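Long-range contacts in Poly(Beta-D-mannuronate) lyase (Pseudopedobacter saltans, PDB 7O79), which probably cleaves poly(beta-D-mannuronate), an alginate, as a polysaccharide lyase of family 6 built on a parallel beta-helix: residues Ala23-Pro28 / Lys51-Gly56; Glu76-Lys81 / Glu101-Val106; Gly16-Gly21 / Lys46-Lys51; Asp33-Phe38 / Ser65-Ala70. All blocks are in the same frame, centred on the assembly; numbering follows the deposited sequence.

How the contacts relate
All four contacts lie in the first coils of the parallel beta-helix, on the same side of the chain's centre. Contacts 1 and 3 share K51 and strand 48-52, with centres about 13 Å apart; contact 3 also brings in the turn that follows helix 8-17. Strand 48-52 pairs next with strand 73-83, which leads to contact 2, centred about 11 Å from contact 1. Contact 4 joins strands 35-38 and 65-68 of another face, and its I36 and F38 meet L50 across the interior. Along the chain contacts 1, 3 and 4 interleave, and all three close before contact 2 opens. Together they stack the N-terminal coils upon one another.

Contact 1. Residues Ala23-Pro28 / Lys51-Gly56; sequences AILMQP and KADQAG
L25 and M26 run beside K51 and A52 as parallel strand neighbours, tied by three backbone hydrogen bonds. K51 N donates to I24 O (2.8 Å) and M26 N to K51 O (2.8 Å). D53 N reaches M26 O at 3.0 Å in a nearly straight bond (175°), carrying the pairing one step past the end of strand 48-52. M26 O also accepts from a water that in turn takes the hydrogen of Q54 N.

The apolar contact lies on the L25 and K51 face, where both side chains point the same way. K51 CG sits between its backbone N and carbonyl carbon (chi1 66°), and the extended chain beyond lays CE 3.7 Å from L25 CD2. On the other face, M26 and A52 both touch V58.

D53 brings both kinds of contact, its side chain crossing that of L25 at about a right angle. OD1 packs within 3.0 Å of L25 CB and accepts a hydrogen bond from Q4 NE2. OD2 lies 3.3 Å from Q27 NE2, at too poor an angle for a bond. An alanine in place of D53 would probably leave Q4 NE2 without this acceptor and open a gap beside L25.

Such parallel pairing of strands from successive coils is characteristic of a parallel beta-helix.

Contact 2. Residues Glu76-Lys81 / Glu101-Val106; sequences EGLLFK and ENTAIV
V106 CG2 fits against L79 CD1 at 3.7 Å, a branched tip set obliquely against another, and the small A104 CB lies against the same leucine methyl at 4.1 Å. With CG anti to the backbone N (chi1 166°), beside the carbonyl carbon, the L79 side chain leans toward strand 104-106; W454 covers L79 and A104 on this face. On the other face F80 and I105 lie in register: F80 CB abuts I105 CG1 at 4.1 Å, while the methyl T103 CG2 stands at the edge of the F80 ring, near its plane. V90 and I91 of strand 89-93 pack against both F80 and I105. T103 CG2 also nestles over the backbone, 3.4 Å from L78 O.

Strands 79-81 and 104-106 run 4.8 Å apart at an angle of 10°. F80 N donates to A104 O, and V106 N to F80 O. Further back, the chain bends at G77 and N102, both with positive phi, which favours glycine at G77; G77 CA lies 3.0 Å from N102 O in a CA-H...O contact. T103 OG1 accepts a weak hydrogen bond from L78 N and donates to E101 O, which also receives G77 N.

At the start of the segments E76 and E101 lie side by side, their OE1 atoms 2.5 Å apart, with K99 making a salt bridge to E101. The stacked bends followed by paired strands are characteristic of the corner between two faces of a parallel beta-helix.

Contact 3. Residues Gly16-Gly21 / Lys46-Lys51; sequences GSAVAG and KPITLK
I48 lays its longer branch over the backbone of V19 and A20, with CG1 3.5 Å from V19 O and CD1 3.6 Å from V19 C. Its other branch, CG2, meets A18 CB at 4.1 Å. The contact belongs to the N-terminal end of the parallel beta-helix, where helix 8-17 finishes and the chain turns back to enter strand 23-26, next to strand 48-52. A18, the first residue beyond that helix to leave helical geometry, points its methyl toward I48 and also touches I24.

The torsions of I48 explain its double reach: CG1 is anti to the carbonyl carbon (chi1 -66°) while CG2 is anti to the backbone N, so that CG1 and CD1 lie along the backbone of V19 and A20 and CG2 faces A18 CB. L73, S40 and A42 pack on the same isoleucine from other parts of the coil. An alanine in place of I48 would probably open a gap beside V19 and A20, and A18 CB would lose one of its apolar neighbours.

Nearer the surface, A20 CB packs against K46, lying 3.8 Å from K46 CB and 3.4 Å from K46 O. From there the lysine chain extends, its terminal part leading away from the turn. G21 has a positive phi (96°) that suits glycine; a side chain at this position would press on K46 CD and on the preceding carbonyl. G21 N donates a weak hydrogen bond to P47 O at 3.0 Å, with an angle of only 125° at the hydrogen.

Contact 4. Residues Asp33-Phe38 / Ser65-Ala70; sequences DVKILF and SLSFDA
K35 holds CG anti to its backbone N (chi1 175°), while S65 turns OG between its backbone N and carbonyl carbon (chi1 61°); K35 CG and S65 OG then meet at 3.6 Å. A water bridges this face with four hydrogen bonds: it accepts from K35 NZ, donates to I36 O, and bonds with S65 OG and S67 OG. Both serine hydroxyls and the ammonium group are thereby linked through one oxygen.

On the opposite face, L66 CD1 lies 3.6 Å from I36 CG2, the two side chains set obliquely. F38 CD2 reaches F68 CD2 at 4.4 Å, and F68 stacks in turn on F93. L50 covers both I36 and F38 from strand 48-52.

Strands 35-38 and 65-68 are parallel, with I36 N donating to S65 O and S67 N to I36 O. F38 continues the ladder, its N bonded to S67 O and its O accepting from D69 N at 2.8 Å. The D69 side chain turns back to set OD2 4.0 Å from L37 CD2, while OD1 accepts from N94 ND2.

The chemistry differs between the faces: apolar groups of I36, F38, L66 and F68 build the interior of the beta-helix, whereas the other face mixes K35 and L37 with two buried serines satisfied through water, whose link to K35 would probably be strengthened by the lysine's positive charge.

Contact 1. Residues Ala23-Pro28 / Lys51-Gly56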
loop_
_atom_site.group_PDB
_atom_site.type_symbol
_atom_site.label_atom_id
_atom_site.label_comp_id
_atom_site.label_asym_id
_atom_site.label_seq_id
_atom_site.Cartn_x
_atom_site.Cartn_y
_atom_site.Cartn_z
ATOM N N ALA A 23 -11.463 -19.340 -24.103
ATOM C CA ALA A 23 -10.395 -18.347 -24.127
ATOM C C ALA A 23 -10.531 -17.471 -25.368
ATOM O O ALA A 23 -10.804 -17.966 -26.468
ATOM C CB ALA A 23 -9.013 -19.002 -24.086
ATOM N N ILE A 24 -10.370 -16.165 -25.171
ATOM C CA ILE A 24 -10.439 -15.161 -26.228
ATOM C C ILE A 24 -9.017 -14.658 -26.445
ATOM O O ILE A 24 -8.382 -14.155 -25.508
ATOM C CB ILE A 24 -11.397 -14.020 -25.852
ATOM C CG1 ILE A 24 -12.757 -14.595 -25.463
ATOM C CG2 ILE A 24 -11.551 -13.020 -27.007
ATOM C CD1 ILE A 24 -13.728 -13.577 -24.809
ATOM N N LEU A 25 -8.505 -14.835 -27.663
ATOM C CA LEU A 25 -7.102 -14.617 -27.994
ATOM C C LEU A 25 -6.991 -13.425 -28.937
ATOM O O LEU A 25 -7.499 -13.480 -30.065
ATOM C CB LEU A 25 -6.496 -15.862 -28.647
ATOM C CG LEU A 25 -6.633 -17.256 -28.010
ATOM C CD1 LEU A 25 -5.760 -18.266 -28.745
ATOM C CD2 LEU A 25 -6.293 -17.258 -26.539
ATOM N N MET A 26 -6.317 -12.361 -28.487
ATOM C CA MET A 26 -6.180 -11.151 -29.290
ATOM C C MET A 26 -4.959 -11.219 -30.205
ATOM O O MET A 26 -3.873 -11.644 -29.798
ATOM C CB MET A 26 -6.087 -9.901 -28.411
ATOM C CG MET A 26 -7.342 -9.620 -27.580
ATOM S SD MET A 26 -7.069 -8.532 -26.155
ATOM C CE MET A 26 -7.369 -6.919 -26.894
ATOM N N GLN A 27 -5.141 -10.777 -31.451
ATOM C CA GLN A 27 -4.046 -10.793 -32.409
ATOM C C GLN A 27 -3.027 -9.691 -32.097
ATOM O O GLN A 27 -3.381 -8.639 -31.555
ATOM C CB GLN A 27 -4.583 -10.628 -33.831
ATOM C CG GLN A 27 -5.400 -11.813 -34.313
ATOM C CD GLN A 27 -4.521 -12.947 -34.813
ATOM O OE1 GLN A 27 -3.400 -12.725 -35.287
ATOM N NE2 GLN A 27 -5.028 -14.172 -34.716
ATOM N N PRO A 28 -1.756 -9.911 -32.428
ATOM C CA PRO A 28 -0.725 -8.919 -32.100
ATOM C C PRO A 28 -0.925 -7.626 -32.869
ATOM O O PRO A 28 -1.486 -7.602 -33.968
ATOM C CB PRO A 28 0.591 -9.597 -32.511
ATOM C CG PRO A 28 0.265 -10.983 -32.855
ATOM C CD PRO A 28 -1.204 -11.105 -33.087
ATOM N N LYS A 51 -6.800 -13.024 -23.457
ATOM C CA LYS A 51 -5.345 -12.903 -23.430
ATOM C C LYS A 51 -4.803 -12.622 -24.824
ATOM O O LYS A 51 -5.499 -12.783 -25.826
ATOM C CB LYS A 51 -4.688 -14.157 -22.856
ATOM C CG LYS A 51 -4.854 -15.412 -23.673
ATOM C CD LYS A 51 -4.178 -16.512 -22.903
ATOM C CE LYS A 51 -4.217 -17.852 -23.562
ATOM N NZ LYS A 51 -3.518 -18.810 -22.644
ATOM N N ALA A 52 -3.528 -12.217 -24.865
ATOM C CA ALA A 52 -2.813 -12.029 -26.125
ATOM C C ALA A 52 -2.352 -13.369 -26.694
ATOM O O ALA A 52 -1.959 -14.263 -25.946
ATOM C CB ALA A 52 -1.605 -11.116 -25.900
ATOM N N ASP A 53 -2.428 -13.527 -28.026
ATOM C CA ASP A 53 -1.762 -14.668 -28.669
ATOM C C ASP A 53 -0.317 -14.792 -28.231
ATOM O O ASP A 53 0.178 -15.897 -27.974
ATOM C CB ASP A 53 -1.840 -14.547 -30.194
ATOM C CG ASP A 53 -3.222 -14.840 -30.733
ATOM O OD1 ASP A 53 -3.909 -15.677 -30.115
ATOM O OD2 ASP A 53 -3.662 -14.179 -31.702
ATOM N N GLN A 54 0.379 -13.670 -28.149
ATOM C CA GLN A 54 1.752 -13.630 -27.680
ATOM C C GLN A 54 1.812 -12.552 -26.612
ATOM O O GLN A 54 1.522 -11.385 -26.895
ATOM C CB GLN A 54 2.717 -13.346 -28.834
ATOM N N ALA A 55 2.120 -12.952 -25.381
ATOM C CA ALA A 55 2.133 -12.000 -24.278
ATOM C C ALA A 55 3.046 -10.827 -24.603
ATOM O O ALA A 55 4.169 -11.010 -25.074
ATOM C CB ALA A 55 2.592 -12.684 -22.988
ATOM N N GLY A 56 2.556 -9.616 -24.358
ATOM C CA GLY A 56 3.344 -8.434 -24.598
ATOM C C GLY A 56 3.255 -7.898 -26.003
ATOM O O GLY A 56 3.701 -6.775 -26.246
HETATM O O HOH W 1 -0.900 -11.514 -29.770
#

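Contact 2. Residues Glu76-Lys81 / Glu101-Val106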
loop_
_atom_site.group_PDB
_atom_site.type_symbol
_atom_site.label_atom_id
_atom_site.label_comp_id
_atom_site.label_asym_id
_atom_site.label_seq_id
_atom_site.Cartn_x
_atom_site.Cartn_y
_atom_site.Cartn_z
ATOM N N GLU A 76 -4.793 -11.917 -19.371
ATOM C CA GLU A 76 -3.368 -12.221 -19.369
ATOM C C GLU A 76 -2.653 -11.544 -20.525
ATOM O O GLU A 76 -3.179 -11.484 -21.638
ATOM C CB GLU A 76 -3.121 -13.723 -19.473
ATOM C CG GLU A 76 -3.961 -14.544 -18.548
ATOM C CD GLU A 76 -3.354 -15.893 -18.282
ATOM O OE1 GLU A 76 -2.888 -16.125 -17.148
ATOM O OE2 GLU A 76 -3.343 -16.722 -19.218
ATOM N N GLY A 77 -1.438 -11.057 -20.257
ATOM C CA GLY A 77 -0.501 -10.738 -21.321
ATOM C C GLY A 77 -0.672 -9.423 -22.053
ATOM O O GLY A 77 -0.060 -9.249 -23.115
ATOM N N LEU A 78 -1.451 -8.478 -21.523
ATOM C CA LEU A 78 -1.691 -7.214 -22.212
ATOM C C LEU A 78 -0.612 -6.170 -21.899
ATOM O O LEU A 78 0.147 -6.285 -20.941
ATOM C CB LEU A 78 -3.069 -6.651 -21.856
ATOM C CG LEU A 78 -4.252 -7.582 -22.116
ATOM C CD1 LEU A 78 -5.577 -6.837 -21.943
ATOM C CD2 LEU A 78 -4.128 -8.190 -23.517
ATOM N N LEU A 79 -0.540 -5.150 -22.751
ATOM C CA LEU A 79 0.305 -3.984 -22.524
ATOM C C LEU A 79 -0.523 -2.737 -22.798
ATOM O O LEU A 79 -1.147 -2.621 -23.861
ATOM C CB LEU A 79 1.562 -4.005 -23.411
ATOM C CG LEU A 79 2.382 -2.702 -23.549
ATOM C CD1 LEU A 79 3.085 -2.282 -22.255
ATOM C CD2 LEU A 79 3.413 -2.838 -24.662
ATOM N N PHE A 80 -0.565 -1.833 -21.821
ATOM C CA PHE A 80 -1.189 -0.523 -21.972
ATOM C C PHE A 80 -0.078 0.509 -22.121
ATOM O O PHE A 80 0.736 0.692 -21.206
ATOM C CB PHE A 80 -2.081 -0.185 -20.779
ATOM C CG PHE A 80 -3.332 -1.003 -20.713
ATOM C CD1 PHE A 80 -3.304 -2.291 -20.201
ATOM C CD2 PHE A 80 -4.530 -0.499 -21.173
ATOM C CE1 PHE A 80 -4.451 -3.058 -20.136
ATOM C CE2 PHE A 80 -5.692 -1.267 -21.112
ATOM C CZ PHE A 80 -5.643 -2.549 -20.588
ATOM N N LYS A 81 -0.037 1.167 -23.275
ATOM C CA LYS A 81 1.095 2.014 -23.626
ATOM C C LYS A 81 0.671 2.909 -24.780
ATOM O O LYS A 81 -0.236 2.563 -25.543
ATOM C CB LYS A 81 2.319 1.157 -23.986
ATOM C CG LYS A 81 3.607 1.911 -24.344
ATOM C CD LYS A 81 4.731 0.907 -24.566
ATOM C CE LYS A 81 6.011 1.538 -25.097
ATOM N NZ LYS A 81 6.674 2.466 -24.150
ATOM N N GLU A 101 -3.046 -11.042 -14.913
ATOM C CA GLU A 101 -1.654 -11.432 -14.782
ATOM C C GLU A 101 -0.915 -11.206 -16.086
ATOM O O GLU A 101 -1.516 -11.088 -17.154
ATOM C CB GLU A 101 -1.507 -12.874 -14.267
ATOM C CG GLU A 101 -2.279 -13.947 -14.959
ATOM C CD GLU A 101 -2.046 -15.306 -14.275
ATOM O OE1 GLU A 101 -2.732 -16.278 -14.618
ATOM O OE2 GLU A 101 -1.144 -15.407 -13.409
ATOM N N ASN A 102 0.410 -11.074 -15.949
ATOM C CA ASN A 102 1.341 -10.908 -17.061
ATOM C C ASN A 102 1.013 -9.673 -17.898
ATOM O O ASN A 102 1.189 -9.670 -19.109
ATOM C CB ASN A 102 1.392 -12.165 -17.939
ATOM C CG ASN A 102 2.793 -12.437 -18.484
ATOM O OD1 ASN A 102 3.786 -11.961 -17.932
ATOM N ND2 ASN A 102 2.879 -13.213 -19.564
ATOM N N THR A 103 0.575 -8.602 -17.241
ATOM C CA THR A 103 0.175 -7.365 -17.900
ATOM C C THR A 103 1.045 -6.209 -17.424
ATOM O O THR A 103 1.455 -6.169 -16.265
ATOM C CB THR A 103 -1.314 -7.086 -17.622
ATOM O OG1 THR A 103 -2.091 -8.133 -18.211
ATOM C CG2 THR A 103 -1.774 -5.708 -18.155
ATOM N N ALA A 104 1.374 -5.291 -18.329
ATOM C CA ALA A 104 2.154 -4.117 -17.975
ATOM C C ALA A 104 1.416 -2.852 -18.386
ATOM O O ALA A 104 0.630 -2.852 -19.335
ATOM C CB ALA A 104 3.546 -4.134 -18.621
ATOM N N ILE A 105 1.653 -1.783 -17.629
ATOM C CA ILE A 105 1.191 -0.444 -17.957
ATOM C C ILE A 105 2.433 0.428 -17.972
ATOM O O ILE A 105 3.161 0.482 -16.974
ATOM C CB ILE A 105 0.172 0.086 -16.939
ATOM C CG1 ILE A 105 -1.055 -0.813 -16.862
ATOM C CG2 ILE A 105 -0.271 1.480 -17.343
ATOM C CD1 ILE A 105 -2.083 -0.315 -15.853
ATOM N N VAL A 106 2.692 1.093 -19.096
ATOM C CA VAL A 106 3.966 1.782 -19.308
ATOM C C VAL A 106 3.683 3.222 -19.712
ATOM O O VAL A 106 3.029 3.463 -20.731
ATOM C CB VAL A 106 4.825 1.068 -20.366
ATOM C CG1 VAL A 106 6.088 1.870 -20.690
ATOM C CG2 VAL A 106 5.183 -0.343 -19.911
#

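Contact 3. Residues Gly16-Gly21 / Lys46-Lys51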
loop_
_atom_site.group_PDB
_atom_site.type_symbol
_atom_site.label_atom_id
_atom_site.label_comp_id
_atom_site.label_asym_id
_atom_site.label_seq_id
_atom_site.Cartn_x
_atom_site.Cartn_y
_atom_site.Cartn_z
ATOM N N GLY A 16 -19.428 -11.465 -25.669
ATOM C CA GLY A 16 -20.825 -11.833 -25.506
ATOM C C GLY A 16 -21.140 -13.289 -25.791
ATOM O O GLY A 16 -22.124 -13.822 -25.277
ATOM N N SER A 17 -20.332 -13.953 -26.611
ATOM C CA SER A 17 -20.647 -15.312 -27.033
ATOM C C SER A 17 -19.807 -16.382 -26.341
ATOM O O SER A 17 -20.131 -17.567 -26.461
ATOM C CB SER A 17 -20.486 -15.432 -28.549
ATOM O OG SER A 17 -19.128 -15.672 -28.887
ATOM N N ALA A 18 -18.754 -16.000 -25.621
ATOM C CA ALA A 18 -17.909 -16.977 -24.941
ATOM C C ALA A 18 -18.703 -17.735 -23.882
ATOM O O ALA A 18 -19.541 -17.160 -23.182
ATOM C CB ALA A 18 -16.714 -16.274 -24.296
ATOM N N VAL A 19 -18.456 -19.036 -23.774
ATOM C CA VAL A 19 -19.070 -19.838 -22.718
ATOM C C VAL A 19 -17.990 -20.235 -21.717
ATOM O O VAL A 19 -16.789 -20.181 -22.006
ATOM C CB VAL A 19 -19.813 -21.083 -23.260
ATOM C CG1 VAL A 19 -20.885 -20.665 -24.241
ATOM C CG2 VAL A 19 -18.862 -22.052 -23.910
ATOM N N ALA A 20 -18.436 -20.639 -20.518
ATOM C CA ALA A 20 -17.514 -20.973 -19.434
ATOM C C ALA A 20 -16.421 -21.917 -19.923
ATOM O O ALA A 20 -16.696 -22.915 -20.593
ATOM C CB ALA A 20 -18.280 -21.598 -18.261
ATOM N N GLY A 21 -15.173 -21.574 -19.615
ATOM C CA GLY A 21 -14.026 -22.357 -20.018
ATOM C C GLY A 21 -13.352 -21.872 -21.281
ATOM O O GLY A 21 -12.226 -22.296 -21.555
ATOM N N LYS A 46 -14.948 -23.170 -14.386
ATOM C CA LYS A 46 -14.491 -22.937 -15.760
ATOM C C LYS A 46 -14.427 -21.441 -16.036
ATOM O O LYS A 46 -15.361 -20.863 -16.615
ATOM C CB LYS A 46 -15.378 -23.634 -16.798
ATOM C CG LYS A 46 -15.297 -25.150 -16.818
ATOM C CD LYS A 46 -16.166 -25.697 -17.956
ATOM C CE LYS A 46 -16.140 -27.209 -18.026
ATOM N NZ LYS A 46 -16.988 -27.708 -19.151
ATOM N N PRO A 47 -13.334 -20.783 -15.639
ATOM C CA PRO A 47 -13.176 -19.356 -15.932
ATOM C C PRO A 47 -13.120 -19.119 -17.431
ATOM O O PRO A 47 -12.951 -20.037 -18.239
ATOM C CB PRO A 47 -11.845 -18.977 -15.269
ATOM C CG PRO A 47 -11.478 -20.154 -14.395
ATOM C CD PRO A 47 -12.201 -21.344 -14.887
ATOM N N ILE A 48 -13.278 -17.854 -17.803
ATOM C CA ILE A 48 -13.104 -17.414 -19.180
ATOM C C ILE A 48 -11.917 -16.466 -19.217
ATOM O O ILE A 48 -11.768 -15.603 -18.345
ATOM C CB ILE A 48 -14.385 -16.760 -19.747
ATOM C CG1 ILE A 48 -15.509 -17.787 -19.851
ATOM C CG2 ILE A 48 -14.129 -16.122 -21.118
ATOM C CD1 ILE A 48 -16.848 -17.182 -20.107
ATOM N N THR A 49 -11.061 -16.648 -20.210
ATOM C CA THR A 49 -9.783 -15.961 -20.289
ATOM C C THR A 49 -9.741 -15.090 -21.536
ATOM O O THR A 49 -10.034 -15.560 -22.639
ATOM C CB THR A 49 -8.637 -16.970 -20.310
ATOM O OG1 THR A 49 -8.707 -17.788 -19.133
ATOM C CG2 THR A 49 -7.269 -16.258 -20.363
ATOM N N LEU A 50 -9.415 -13.822 -21.347
ATOM C CA LEU A 50 -9.011 -12.927 -22.420
ATOM C C LEU A 50 -7.499 -12.804 -22.341
ATOM O O LEU A 50 -6.972 -12.528 -21.264
ATOM C CB LEU A 50 -9.655 -11.550 -22.250
ATOM C CG LEU A 50 -9.306 -10.448 -23.261
ATOM C CD1 LEU A 50 -9.635 -10.883 -24.692
ATOM C CD2 LEU A 50 -9.963 -9.130 -22.900
ATOM N N LYS A 51 -6.800 -13.024 -23.457
ATOM C CA LYS A 51 -5.345 -12.903 -23.430
ATOM C C LYS A 51 -4.803 -12.622 -24.824
ATOM O O LYS A 51 -5.499 -12.783 -25.826
ATOM C CB LYS A 51 -4.688 -14.157 -22.856
ATOM C CG LYS A 51 -4.854 -15.412 -23.673
ATOM C CD LYS A 51 -4.178 -16.512 -22.903
ATOM C CE LYS A 51 -4.217 -17.852 -23.562
ATOM N NZ LYS A 51 -3.518 -18.810 -22.644
#

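Contact 4. Residues Asp33-Phe38 / Ser65-Ala70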
loop_
_atom_site.group_PDB
_atom_site.type_symbol
_atom_site.label_atom_id
_atom_site.label_comp_id
_atom_site.label_asym_id
_atom_site.label_seq_id
_atom_site.Cartn_x
_atom_site.Cartn_y
_atom_site.Cartn_z
ATOM N N ASP A 33 -7.813 2.993 -28.631
ATOM C CA ASP A 33 -9.081 3.471 -28.068
ATOM C C ASP A 33 -10.096 2.345 -27.866
ATOM O O ASP A 33 -11.261 2.453 -28.253
ATOM C CB ASP A 33 -9.692 4.580 -28.935
ATOM C CG ASP A 33 -8.723 5.718 -29.212
ATOM O OD1 ASP A 33 -8.059 6.174 -28.264
ATOM O OD2 ASP A 33 -8.649 6.184 -30.369
ATOM N N VAL A 34 -9.665 1.266 -27.216
ATOM C CA VAL A 34 -10.549 0.133 -26.946
ATOM C C VAL A 34 -10.902 0.125 -25.466
ATOM O O VAL A 34 -10.040 -0.111 -24.613
ATOM C CB VAL A 34 -9.931 -1.208 -27.368
ATOM C CG1 VAL A 34 -11.002 -2.317 -27.277
ATOM C CG2 VAL A 34 -9.394 -1.118 -28.793
ATOM N N LYS A 35 -12.177 0.355 -25.163
ATOM C CA LYS A 35 -12.690 0.227 -23.800
ATOM C C LYS A 35 -13.219 -1.193 -23.660
ATOM O O LYS A 35 -14.292 -1.527 -24.173
ATOM C CB LYS A 35 -13.768 1.269 -23.524
ATOM C CG LYS A 35 -14.456 1.159 -22.174
ATOM C CD LYS A 35 -15.655 2.114 -22.123
ATOM C CE LYS A 35 -16.308 2.184 -20.740
ATOM N NZ LYS A 35 -15.419 1.736 -19.611
ATOM N N ILE A 36 -12.465 -2.040 -22.975
ATOM C CA ILE A 36 -12.818 -3.449 -22.839
ATOM C C ILE A 36 -13.758 -3.600 -21.646
ATOM O O ILE A 36 -13.333 -3.460 -20.493
ATOM C CB ILE A 36 -11.560 -4.303 -22.670
ATOM C CG1 ILE A 36 -10.672 -4.172 -23.902
ATOM C CG2 ILE A 36 -11.914 -5.758 -22.448
ATOM C CD1 ILE A 36 -9.326 -4.837 -23.757
ATOM N N LEU A 37 -14.999 -3.963 -21.918
ATOM C CA LEU A 37 -15.963 -4.255 -20.872
ATOM C C LEU A 37 -16.127 -5.777 -20.830
ATOM O O LEU A 37 -16.916 -6.338 -21.534
ATOM C CB LEU A 37 -17.299 -3.562 -21.072
ATOM C CG LEU A 37 -17.366 -2.043 -21.144
ATOM C CD1 LEU A 37 -18.799 -1.608 -21.314
ATOM C CD2 LEU A 37 -16.712 -1.351 -19.955
ATOM N N PHE A 38 -15.352 -6.418 -19.980
ATOM C CA PHE A 38 -15.305 -7.868 -19.887
ATOM C C PHE A 38 -16.366 -8.375 -18.931
ATOM O O PHE A 38 -16.206 -8.363 -17.745
ATOM C CB PHE A 38 -13.902 -8.259 -19.443
ATOM C CG PHE A 38 -13.519 -9.669 -19.694
ATOM C CD1 PHE A 38 -14.215 -10.477 -20.561
ATOM C CD2 PHE A 38 -12.401 -10.183 -19.061
ATOM C CE1 PHE A 38 -13.821 -11.771 -20.772
ATOM C CE2 PHE A 38 -11.997 -11.470 -19.273
ATOM C CZ PHE A 38 -12.705 -12.270 -20.140
ATOM N N SER A 65 -8.911 0.838 -21.910
ATOM C CA SER A 65 -9.143 0.516 -20.508
ATOM C C SER A 65 -9.768 -0.865 -20.464
ATOM O O SER A 65 -10.231 -1.385 -21.483
ATOM C CB SER A 65 -10.038 1.560 -19.831
ATOM O OG SER A 65 -11.306 1.583 -20.478
ATOM N N LEU A 66 -9.775 -1.455 -19.267
ATOM C CA LEU A 66 -10.292 -2.799 -19.043
ATOM C C LEU A 66 -11.073 -2.818 -17.743
ATOM O O LEU A 66 -10.579 -2.330 -16.722
ATOM C CB LEU A 66 -9.146 -3.810 -18.981
ATOM C CG LEU A 66 -9.400 -5.183 -18.355
ATOM C CD1 LEU A 66 -10.274 -6.042 -19.258
ATOM C CD2 LEU A 66 -8.068 -5.884 -18.094
ATOM N N SER A 67 -12.278 -3.390 -17.792
ATOM C CA SER A 67 -13.169 -3.535 -16.648
ATOM C C SER A 67 -13.589 -4.992 -16.531
ATOM O O SER A 67 -14.138 -5.557 -17.482
ATOM C CB SER A 67 -14.412 -2.646 -16.795
ATOM O OG SER A 67 -14.041 -1.283 -16.807
ATOM N N PHE A 68 -13.338 -5.593 -15.367
ATOM C CA PHE A 68 -13.840 -6.929 -15.048
ATOM C C PHE A 68 -15.245 -6.752 -14.482
ATOM O O PHE A 68 -15.396 -6.276 -13.357
ATOM C CB PHE A 68 -12.958 -7.621 -14.009
ATOM C CG PHE A 68 -11.556 -7.950 -14.473
ATOM C CD1 PHE A 68 -10.540 -7.026 -14.348
ATOM C CD2 PHE A 68 -11.252 -9.199 -14.982
ATOM C CE1 PHE A 68 -9.235 -7.329 -14.743
ATOM C CE2 PHE A 68 -9.955 -9.513 -15.370
ATOM C CZ PHE A 68 -8.947 -8.572 -15.255
ATOM N N ASP A 69 -16.277 -7.120 -15.242
ATOM C CA ASP A 69 -17.652 -6.836 -14.825
ATOM C C ASP A 69 -18.501 -8.088 -14.663
ATOM O O ASP A 69 -19.733 -7.990 -14.700
ATOM C CB ASP A 69 -18.342 -5.877 -15.800
ATOM C CG ASP A 69 -17.586 -4.561 -15.970
ATOM O OD1 ASP A 69 -16.903 -4.117 -15.021
ATOM O OD2 ASP A 69 -17.678 -3.969 -17.059
ATOM N N ALA A 70 -17.871 -9.254 -14.506
ATOM C CA ALA A 70 -18.547 -10.493 -14.144
ATOM C C ALA A 70 -17.519 -11.418 -13.499
ATOM O O ALA A 70 -16.308 -11.227 -13.686
ATOM C CB ALA A 70 -19.202 -11.158 -15.370
HETATM O O HOH W 2 -13.283 -0.543 -19.468
#